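Local coordinates for bromodomain adjacent to zinc finger domain protein 2B (Homo sapiens, PDB 4QF3) that probably reads histone H3 tails through its PHD zinc finger, in a chromatin protein that also carries a bromodomain, at residues 9-20 with 28-36. Residues are numbered along the deposited sequence; the frame is centred on the assembly and turned at random.
Sequences CQICRKGDNEEL and DKGCHTYCH. With ZN (zinc ion), chain C.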
# COMPACT_ATOMS: atom_id res chain seq x y z
N CYS A 9 -2.83 -6.65 -2.08
CA CYS A 9 -3.29 -5.76 -0.98
C CYS A 9 -3.37 -6.53 0.36
O CYS A 9 -3.90 -7.65 0.42
CB CYS A 9 -4.68 -5.30 -1.32
SG CYS A 9 -5.50 -4.32 -0.04
N GLN A 10 -2.81 -5.96 1.44
CA GLN A 10 -2.84 -6.63 2.76
C GLN A 10 -4.24 -6.90 3.25
O GLN A 10 -4.46 -7.88 4.00
CB GLN A 10 -2.15 -5.74 3.79
CG GLN A 10 -0.69 -5.57 3.55
CD GLN A 10 0.07 -6.81 4.00
OE1 GLN A 10 0.51 -7.63 3.18
NE2 GLN A 10 0.20 -6.97 5.32
N ILE A 11 -5.22 -6.12 2.81
CA ILE A 11 -6.60 -6.28 3.31
C ILE A 11 -7.46 -7.20 2.42
O ILE A 11 -8.02 -8.20 2.92
CB ILE A 11 -7.29 -4.88 3.45
CG1 ILE A 11 -6.50 -4.00 4.44
CG2 ILE A 11 -8.76 -5.05 3.83
CD1 ILE A 11 -6.47 -4.50 5.86
N CYS A 12 -7.57 -6.93 1.13
CA CYS A 12 -8.46 -7.76 0.28
C CYS A 12 -7.71 -8.92 -0.39
O CYS A 12 -8.34 -9.84 -0.97
CB CYS A 12 -9.12 -6.89 -0.78
SG CYS A 12 -8.03 -6.23 -2.04
N ARG A 13 -6.38 -8.88 -0.32
CA ARG A 13 -5.46 -9.91 -0.89
C ARG A 13 -5.53 -10.04 -2.40
O ARG A 13 -5.14 -11.08 -2.98
CB ARG A 13 -5.72 -11.28 -0.26
CG ARG A 13 -6.11 -11.21 1.20
CD ARG A 13 -5.16 -10.38 2.03
NE ARG A 13 -4.05 -11.23 2.25
CZ ARG A 13 -3.13 -11.13 3.18
NH1 ARG A 13 -3.10 -10.12 4.01
NH2 ARG A 13 -2.20 -12.08 3.26
N LYS A 14 -6.03 -9.02 -3.05
CA LYS A 14 -6.04 -8.94 -4.51
C LYS A 14 -4.96 -8.00 -5.04
O LYS A 14 -4.59 -7.03 -4.38
CB LYS A 14 -7.41 -8.54 -5.02
CG LYS A 14 -8.53 -9.36 -4.41
CD LYS A 14 -9.91 -8.98 -4.93
CE LYS A 14 -10.34 -9.84 -6.11
NZ LYS A 14 -11.83 -9.87 -6.22
N GLY A 15 -4.50 -8.23 -6.26
CA GLY A 15 -3.47 -7.38 -6.90
C GLY A 15 -3.95 -6.57 -8.09
O GLY A 15 -3.16 -6.07 -8.90
N ASP A 16 -5.26 -6.38 -8.17
CA ASP A 16 -5.84 -5.54 -9.20
C ASP A 16 -5.75 -4.04 -8.88
O ASP A 16 -5.27 -3.65 -7.81
CB ASP A 16 -7.32 -5.96 -9.45
CG ASP A 16 -8.23 -5.76 -8.23
OD1 ASP A 16 -7.77 -5.55 -7.08
OD2 ASP A 16 -9.46 -5.85 -8.39
N ASN A 17 -6.26 -3.19 -9.77
CA ASN A 17 -6.33 -1.76 -9.53
C ASN A 17 -4.97 -1.23 -9.11
O ASN A 17 -4.82 -0.56 -8.07
CB ASN A 17 -7.35 -1.41 -8.44
CG ASN A 17 -8.73 -1.13 -8.98
OD1 ASN A 17 -9.73 -1.63 -8.45
ND2 ASN A 17 -8.80 -0.31 -10.02
N GLU A 18 -3.96 -1.49 -9.93
CA GLU A 18 -2.60 -1.18 -9.57
C GLU A 18 -2.34 0.29 -9.27
O GLU A 18 -1.56 0.58 -8.37
CB GLU A 18 -1.65 -1.74 -10.64
CG GLU A 18 -1.48 -3.25 -10.50
CD GLU A 18 -1.49 -4.00 -11.81
OE1 GLU A 18 -0.69 -3.65 -12.70
OE2 GLU A 18 -2.31 -4.94 -11.95
N GLU A 19 -3.01 1.21 -9.95
CA GLU A 19 -2.82 2.65 -9.70
C GLU A 19 -3.23 3.02 -8.28
O GLU A 19 -2.71 3.97 -7.68
CB GLU A 19 -3.63 3.48 -10.71
CG GLU A 19 -3.64 4.98 -10.44
CD GLU A 19 -3.98 5.79 -11.69
OE1 GLU A 19 -3.13 5.79 -12.59
OE2 GLU A 19 -5.08 6.38 -11.75
N LEU A 20 -4.17 2.24 -7.73
CA LEU A 20 -4.72 2.49 -6.41
C LEU A 20 -4.12 1.57 -5.33
O LEU A 20 -4.43 1.71 -4.14
CB LEU A 20 -6.25 2.32 -6.42
CG LEU A 20 -6.99 3.28 -7.39
CD1 LEU A 20 -8.47 2.93 -7.39
CD2 LEU A 20 -6.76 4.75 -7.06
N ASP A 28 7.59 -2.48 1.69
CA ASP A 28 7.15 -3.11 0.44
C ASP A 28 5.80 -3.83 0.51
O ASP A 28 5.50 -4.62 -0.39
CB ASP A 28 8.22 -4.08 -0.10
CG ASP A 28 9.58 -3.42 -0.25
OD1 ASP A 28 9.65 -2.29 -0.79
OD2 ASP A 28 10.58 -4.04 0.16
N LYS A 29 4.98 -3.56 1.54
CA LYS A 29 3.65 -4.15 1.60
C LYS A 29 2.71 -3.19 0.85
O LYS A 29 3.03 -2.03 0.68
CB LYS A 29 3.20 -4.30 3.00
CG LYS A 29 3.97 -5.39 3.74
CD LYS A 29 3.48 -5.53 5.15
CE LYS A 29 4.20 -6.71 5.81
NZ LYS A 29 4.10 -6.67 7.29
N GLY A 30 1.59 -3.73 0.39
CA GLY A 30 0.60 -3.04 -0.43
C GLY A 30 -0.75 -2.93 0.22
O GLY A 30 -1.16 -3.74 1.04
N CYS A 31 -1.47 -1.84 -0.10
CA CYS A 31 -2.83 -1.72 0.33
C CYS A 31 -3.57 -0.76 -0.58
O CYS A 31 -3.08 0.35 -0.85
CB CYS A 31 -2.89 -1.24 1.77
SG CYS A 31 -4.52 -1.33 2.58
N HIS A 32 -4.76 -1.14 -1.03
CA HIS A 32 -5.54 -0.20 -1.87
C HIS A 32 -6.04 1.01 -1.10
O HIS A 32 -6.39 0.90 0.07
CB HIS A 32 -6.80 -0.89 -2.38
CG HIS A 32 -6.52 -1.98 -3.39
ND1 HIS A 32 -6.77 -3.32 -3.14
CD2 HIS A 32 -6.02 -1.92 -4.65
CE1 HIS A 32 -6.47 -4.02 -4.22
NE2 HIS A 32 -6.01 -3.20 -5.15
N THR A 33 -6.10 2.14 -1.80
CA THR A 33 -6.66 3.33 -1.20
C THR A 33 -8.01 3.03 -0.53
O THR A 33 -8.29 3.45 0.62
CB THR A 33 -6.85 4.36 -2.33
OG1 THR A 33 -7.56 3.74 -3.42
CG2 THR A 33 -5.57 4.98 -2.81
N TYR A 34 -8.88 2.26 -1.21
CA TYR A 34 -10.25 2.03 -0.78
C TYR A 34 -10.40 0.89 0.21
O TYR A 34 -11.49 0.63 0.71
CB TYR A 34 -11.13 1.77 -2.02
CG TYR A 34 -10.61 0.68 -2.94
CD1 TYR A 34 -10.73 -0.67 -2.62
CD2 TYR A 34 -9.97 0.99 -4.11
CE1 TYR A 34 -10.26 -1.65 -3.46
CE2 TYR A 34 -9.52 0.02 -4.98
CZ TYR A 34 -9.66 -1.31 -4.63
OH TYR A 34 -9.15 -2.28 -5.51
N CYS A 35 -9.28 0.21 0.49
CA CYS A 35 -9.21 -0.86 1.49
C CYS A 35 -8.68 -0.35 2.83
O CYS A 35 -8.96 -0.97 3.85
CB CYS A 35 -8.34 -2.05 1.05
SG CYS A 35 -9.13 -2.99 -0.28
N HIS A 36 -7.99 0.81 2.85
CA HIS A 36 -7.71 1.48 4.10
C HIS A 36 -8.97 1.95 4.78
O HIS A 36 -9.97 2.26 4.13
CB HIS A 36 -6.89 2.74 3.88
CG HIS A 36 -5.46 2.49 3.60
ND1 HIS A 36 -4.52 2.38 4.60
CD2 HIS A 36 -4.79 2.34 2.43
CE1 HIS A 36 -3.33 2.20 4.07
NE2 HIS A 36 -3.46 2.18 2.76
ZN ZN C . -7.47 -4.18 -1.30
O HOH W 1 1.15 -6.53 0.71
O HOH W 2 -9.53 -5.00 -4.93
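The zinc site of the PHD finger built from three cysteines and one histidine joins segments 9-20 and 28-36: Cys9 and Cys12, the first CxxC pair of the cross-brace, meet His32 and Cys35 round one zinc ion. His32 binds the metal through ND1 at 2.1 Å, with Cys12 SG lying at the edge of its ring. At the far side of the imidazole, NE2 donates a nearly straight bond (170°) to Asp16 O, 2.8 Å away. The acceptor lies in the ring plane, although NE2 itself stands above the carbonyl plane of Asp16, and with both ring nitrogens engaged the rotation of the imidazole is fixed. Cys9 SG, beyond its zinc bond, accepts from His32 N and, within its own loop, from the N-H groups of Ile11 and Cys12; such N-H...S bonds probably temper the thiolate charge. Tyr34 takes chi1 53°, with CG between its backbone N and carbonyl carbon, which brings the phenol back over His32: OH sits 3.2 Å above the centre of the imidazole, while His32 CB lies over one face of the tyrosine ring. A water links this hydroxyl to Asp16 OD1, and Leu20 CD1 meets the ring edge at CE2 (3.9 Å). A valine in place of Tyr34 would probably uncover that face of the zinc-bound imidazole and leave the water without its hydroxyl partner. Away from the metal, Gln10 N bonds to Gly30 O (2.8 Å), and the aliphatic chain of Lys29 runs obliquely across the Gln10 amide. Leu20 O receives Thr33 N in its carbonyl plane at 2.9 Å. From Leu20 the chain enters strand 21-23, antiparallel to strand 30-32; Cys9 and His32 rest on Leu21, and Thr33 touches Leu22 and Ile40.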